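Local coordinates for Ras GTPase-activating-like protein IQGAP2 (Homo sapiens, PDB 4EZA) that probably binds phosphoinositides through an atypical domain with a pseudo C2 fold, as part of a Ras GTPase-activating-like signalling protein, at residues A[46-54]-A[63-71]. Residues are numbered along the deposited sequence; the frame is centred on the assembly and turned at random.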
loop_
_atom_site.group_PDB
_atom_site.type_symbol
_atom_site.label_atom_id
_atom_site.label_comp_id
_atom_site.label_asym_id
_atom_site.label_seq_id
_atom_site.Cartn_x
_atom_site.Cartn_y
_atom_site.Cartn_z
ATOM N N PHE A 46 -3.147 0.337 -14.328
ATOM C CA PHE A 46 -2.505 0.106 -13.037
ATOM C C PHE A 46 -0.973 0.120 -13.096
ATOM O O PHE A 46 -0.326 0.417 -12.099
ATOM C CB PHE A 46 -2.995 -1.211 -12.414
ATOM C CG PHE A 46 -4.335 -1.116 -11.719
ATOM C CD1 PHE A 46 -5.210 -0.049 -11.923
ATOM C CD2 PHE A 46 -4.728 -2.144 -10.865
ATOM C CE1 PHE A 46 -6.442 0.005 -11.279
ATOM C CE2 PHE A 46 -5.949 -2.107 -10.227
ATOM C CZ PHE A 46 -6.820 -1.038 -10.443
ATOM N N LYS A 47 -0.399 -0.203 -14.257
ATOM C CA LYS A 47 1.062 -0.127 -14.457
ATOM C C LYS A 47 1.612 1.288 -14.254
ATOM O O LYS A 47 2.804 1.461 -13.969
ATOM C CB LYS A 47 1.437 -0.629 -15.859
ATOM C CG LYS A 47 0.861 0.220 -16.981
ATOM C CD LYS A 47 1.211 -0.295 -18.355
ATOM C CE LYS A 47 0.493 0.546 -19.417
ATOM N NZ LYS A 47 0.612 -0.031 -20.794
ATOM N N ASN A 48 0.739 2.292 -14.379
ATOM C CA ASN A 48 1.140 3.704 -14.290
ATOM C C ASN A 48 1.146 4.279 -12.881
ATOM O O ASN A 48 1.554 5.433 -12.654
ATOM C CB ASN A 48 0.252 4.535 -15.207
ATOM C CG ASN A 48 0.528 4.251 -16.668
ATOM O OD1 ASN A 48 1.647 3.876 -17.024
ATOM N ND2 ASN A 48 -0.474 4.438 -17.521
ATOM N N VAL A 49 0.671 3.485 -11.931
ATOM C CA VAL A 49 0.747 3.820 -10.514
ATOM C C VAL A 49 1.811 2.969 -9.860
ATOM O O VAL A 49 1.863 1.746 -10.073
ATOM C CB VAL A 49 -0.619 3.609 -9.808
ATOM C CG1 VAL A 49 -0.475 3.700 -8.307
ATOM C CG2 VAL A 49 -1.631 4.627 -10.332
ATOM N N THR A 50 2.653 3.608 -9.053
ATOM C CA THR A 50 3.683 2.888 -8.301
ATOM C C THR A 50 3.576 3.284 -6.843
ATOM O O THR A 50 3.120 4.382 -6.508
ATOM C CB THR A 50 5.103 3.163 -8.864
ATOM O OG1 THR A 50 5.224 2.553 -10.150
ATOM C CG2 THR A 50 6.198 2.601 -7.966
ATOM N N PHE A 51 3.952 2.359 -5.971
ATOM C CA PHE A 51 4.033 2.622 -4.540
ATOM C C PHE A 51 5.452 2.395 -4.078
ATOM O O PHE A 51 6.018 1.349 -4.367
ATOM C CB PHE A 51 3.081 1.718 -3.771
ATOM C CG PHE A 51 1.665 1.886 -4.178
ATOM C CD1 PHE A 51 0.905 2.939 -3.667
ATOM C CD2 PHE A 51 1.081 1.010 -5.096
ATOM C CE1 PHE A 51 -0.412 3.129 -4.085
ATOM C CE2 PHE A 51 -0.223 1.190 -5.502
ATOM C CZ PHE A 51 -0.972 2.239 -5.002
ATOM N N ASP A 52 6.029 3.402 -3.432
ATOM C CA ASP A 52 7.376 3.321 -2.857
ATOM C C ASP A 52 7.208 3.077 -1.372
ATOM O O ASP A 52 6.466 3.818 -0.714
ATOM C CB ASP A 52 8.161 4.640 -3.024
ATOM C CG ASP A 52 8.574 4.925 -4.466
ATOM O OD1 ASP A 52 8.315 4.096 -5.370
ATOM O OD2 ASP A 52 9.177 6.006 -4.692
ATOM N N ILE A 53 7.886 2.058 -0.846
ATOM C CA ILE A 53 7.829 1.753 0.580
ATOM C C ILE A 53 9.164 2.067 1.204
ATOM O O ILE A 53 10.174 1.492 0.817
ATOM C CB ILE A 53 7.544 0.273 0.857
ATOM C CG1 ILE A 53 6.370 -0.262 0.026
ATOM C CG2 ILE A 53 7.384 0.040 2.368
ATOM C CD1 ILE A 53 5.045 0.351 0.272
ATOM N N ILE A 54 9.167 2.962 2.184
ATOM C CA ILE A 54 10.413 3.395 2.810
ATOM C C ILE A 54 10.348 3.193 4.324
ATOM O O ILE A 54 9.370 3.587 4.970
ATOM C CB ILE A 54 10.723 4.875 2.470
ATOM C CG1 ILE A 54 10.114 5.257 1.109
ATOM C CG2 ILE A 54 12.229 5.115 2.474
ATOM C CD1 ILE A 54 9.559 6.681 1.019
ATOM N N ASP A 63 6.697 4.404 5.574
ATOM C CA ASP A 63 6.331 5.565 4.795
ATOM C C ASP A 63 5.973 5.010 3.421
ATOM O O ASP A 63 6.831 4.425 2.764
ATOM C CB ASP A 63 7.578 6.472 4.735
ATOM C CG ASP A 63 7.321 7.832 4.156
ATOM O OD1 ASP A 63 6.257 8.087 3.558
ATOM O OD2 ASP A 63 8.249 8.664 4.286
ATOM N N VAL A 64 4.713 5.138 3.009
ATOM C CA VAL A 64 4.283 4.659 1.696
ATOM C C VAL A 64 3.907 5.837 0.818
ATOM O O VAL A 64 3.051 6.641 1.183
ATOM C CB VAL A 64 3.086 3.666 1.766
ATOM C CG1 VAL A 64 2.667 3.213 0.359
ATOM C CG2 VAL A 64 3.432 2.473 2.652
ATOM N N ARG A 65 4.550 5.933 -0.346
ATOM C CA ARG A 65 4.256 7.011 -1.310
ATOM C C ARG A 65 3.521 6.461 -2.522
ATOM O O ARG A 65 3.888 5.402 -3.052
ATOM C CB ARG A 65 5.551 7.657 -1.786
ATOM C CG ARG A 65 6.530 8.034 -0.690
ATOM C CD ARG A 65 6.136 9.318 -0.012
ATOM N NE ARG A 65 7.022 9.629 1.105
ATOM C CZ ARG A 65 8.073 10.441 1.032
ATOM N NH1 ARG A 65 8.383 11.041 -0.109
ATOM N NH2 ARG A 65 8.817 10.657 2.109
ATOM N N SER A 66 2.471 7.164 -2.939
ATOM C CA SER A 66 1.692 6.813 -4.124
ATOM C C SER A 66 2.106 7.738 -5.247
ATOM O O SER A 66 2.024 8.968 -5.105
ATOM C CB SER A 66 0.193 6.961 -3.819
ATOM O OG SER A 66 -0.619 6.699 -4.957
ATOM N N LYS A 67 2.561 7.148 -6.349
ATOM C CA LYS A 67 2.960 7.911 -7.545
ATOM C C LYS A 67 2.112 7.592 -8.760
ATOM O O LYS A 67 1.612 6.489 -8.920
ATOM C CB LYS A 67 4.423 7.671 -7.884
ATOM C CG LYS A 67 5.374 7.991 -6.749
ATOM C CD LYS A 67 6.788 7.917 -7.290
ATOM C CE LYS A 67 7.773 8.615 -6.395
ATOM N NZ LYS A 67 9.163 8.270 -6.808
ATOM N N PHE A 68 1.945 8.587 -9.616
ATOM C CA PHE A 68 1.272 8.398 -10.883
ATOM C C PHE A 68 2.190 8.992 -11.928
ATOM O O PHE A 68 2.538 10.174 -11.868
ATOM C CB PHE A 68 -0.102 9.087 -10.901
ATOM C CG PHE A 68 -0.791 9.004 -12.222
ATOM C CD1 PHE A 68 -1.311 7.791 -12.665
ATOM C CD2 PHE A 68 -0.898 10.123 -13.047
ATOM C CE1 PHE A 68 -1.959 7.693 -13.910
ATOM C CE2 PHE A 68 -1.538 10.027 -14.297
ATOM C CZ PHE A 68 -2.060 8.815 -14.720
ATOM N N LEU A 69 2.564 8.160 -12.889
ATOM C CA LEU A 69 3.489 8.562 -13.941
ATOM C C LEU A 69 4.718 9.240 -13.338
ATOM O O LEU A 69 5.187 10.268 -13.850
ATOM C CB LEU A 69 2.790 9.470 -14.977
ATOM C CG LEU A 69 1.631 8.819 -15.750
ATOM C CD1 LEU A 69 0.957 9.812 -16.710
ATOM C CD2 LEU A 69 2.064 7.564 -16.503
ATOM N N GLY A 70 5.211 8.664 -12.243
ATOM C CA GLY A 70 6.404 9.163 -11.554
ATOM C C GLY A 70 6.234 10.380 -10.660
ATOM O O GLY A 70 7.181 10.789 -9.991
ATOM N N VAL A 71 5.031 10.950 -10.626
ATOM C CA VAL A 71 4.740 12.119 -9.782
ATOM C C VAL A 71 4.165 11.634 -8.439
ATOM O O VAL A 71 3.230 10.854 -8.430
ATOM C CB VAL A 71 3.709 13.041 -10.479
ATOM C CG1 VAL A 71 3.402 14.254 -9.644
ATOM C CG2 VAL A 71 4.204 13.483 -11.867
HETATM O O HOH W 1 4.409 5.988 -11.154
#
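With CG of D52 set beside its own backbone N (chi1 -71°) and the K67 chain extended beyond CG, the carboxylate and the ammonium of these two residues meet diagonally across a β hairpin. Its antiparallel strands, 49-55 and 61-68, are the two inner strands of a four-stranded sheet in the pseudo C2 fold. D52 OD2 receives K67 NZ at 3.1 Å on its syn side, somewhat out of the carboxylate plane, and a lysine suits the place because its methylenes can span from one hydrogen-bonded pair to the next. D52 OD1, buried here, finds no partner.

On the same face R65 turns sharply at chi2 (-79°), which brings its guanidinium side-on to D63, two residues earlier on its own strand: NE reaches OD1 at 3.0 Å and NH2 reaches OD2 at 3.0 Å. I54 crosses over from the partner strand and lays CD1 over one face of that guanidinium, toward its rim and 3.9 Å from R65 NE, while R65 NH1 pairs with E72. A methionine in place of R65 would probably leave the carboxylates of D63 and E72 without their cationic mate.

The opposite face is largely apolar, as befits the side turned to strands 35-38 and 93-97. There I53 CD1 lies 3.6 Å from V64 CG2, the F51 ring passes S66, whose small side chain leaves room for it, and V49 CG2 meets the edge of the F68 ring.

A type I' turn from F68 to V71 links strand 61-68 to strand 71-79 and places L69 and G70 at positive phi, which G70, without a side chain, adopts readily. Within the turn, L69 N donates almost straight (172°) to N48 O, which also accepts a water held by G70 N at 3.0 Å.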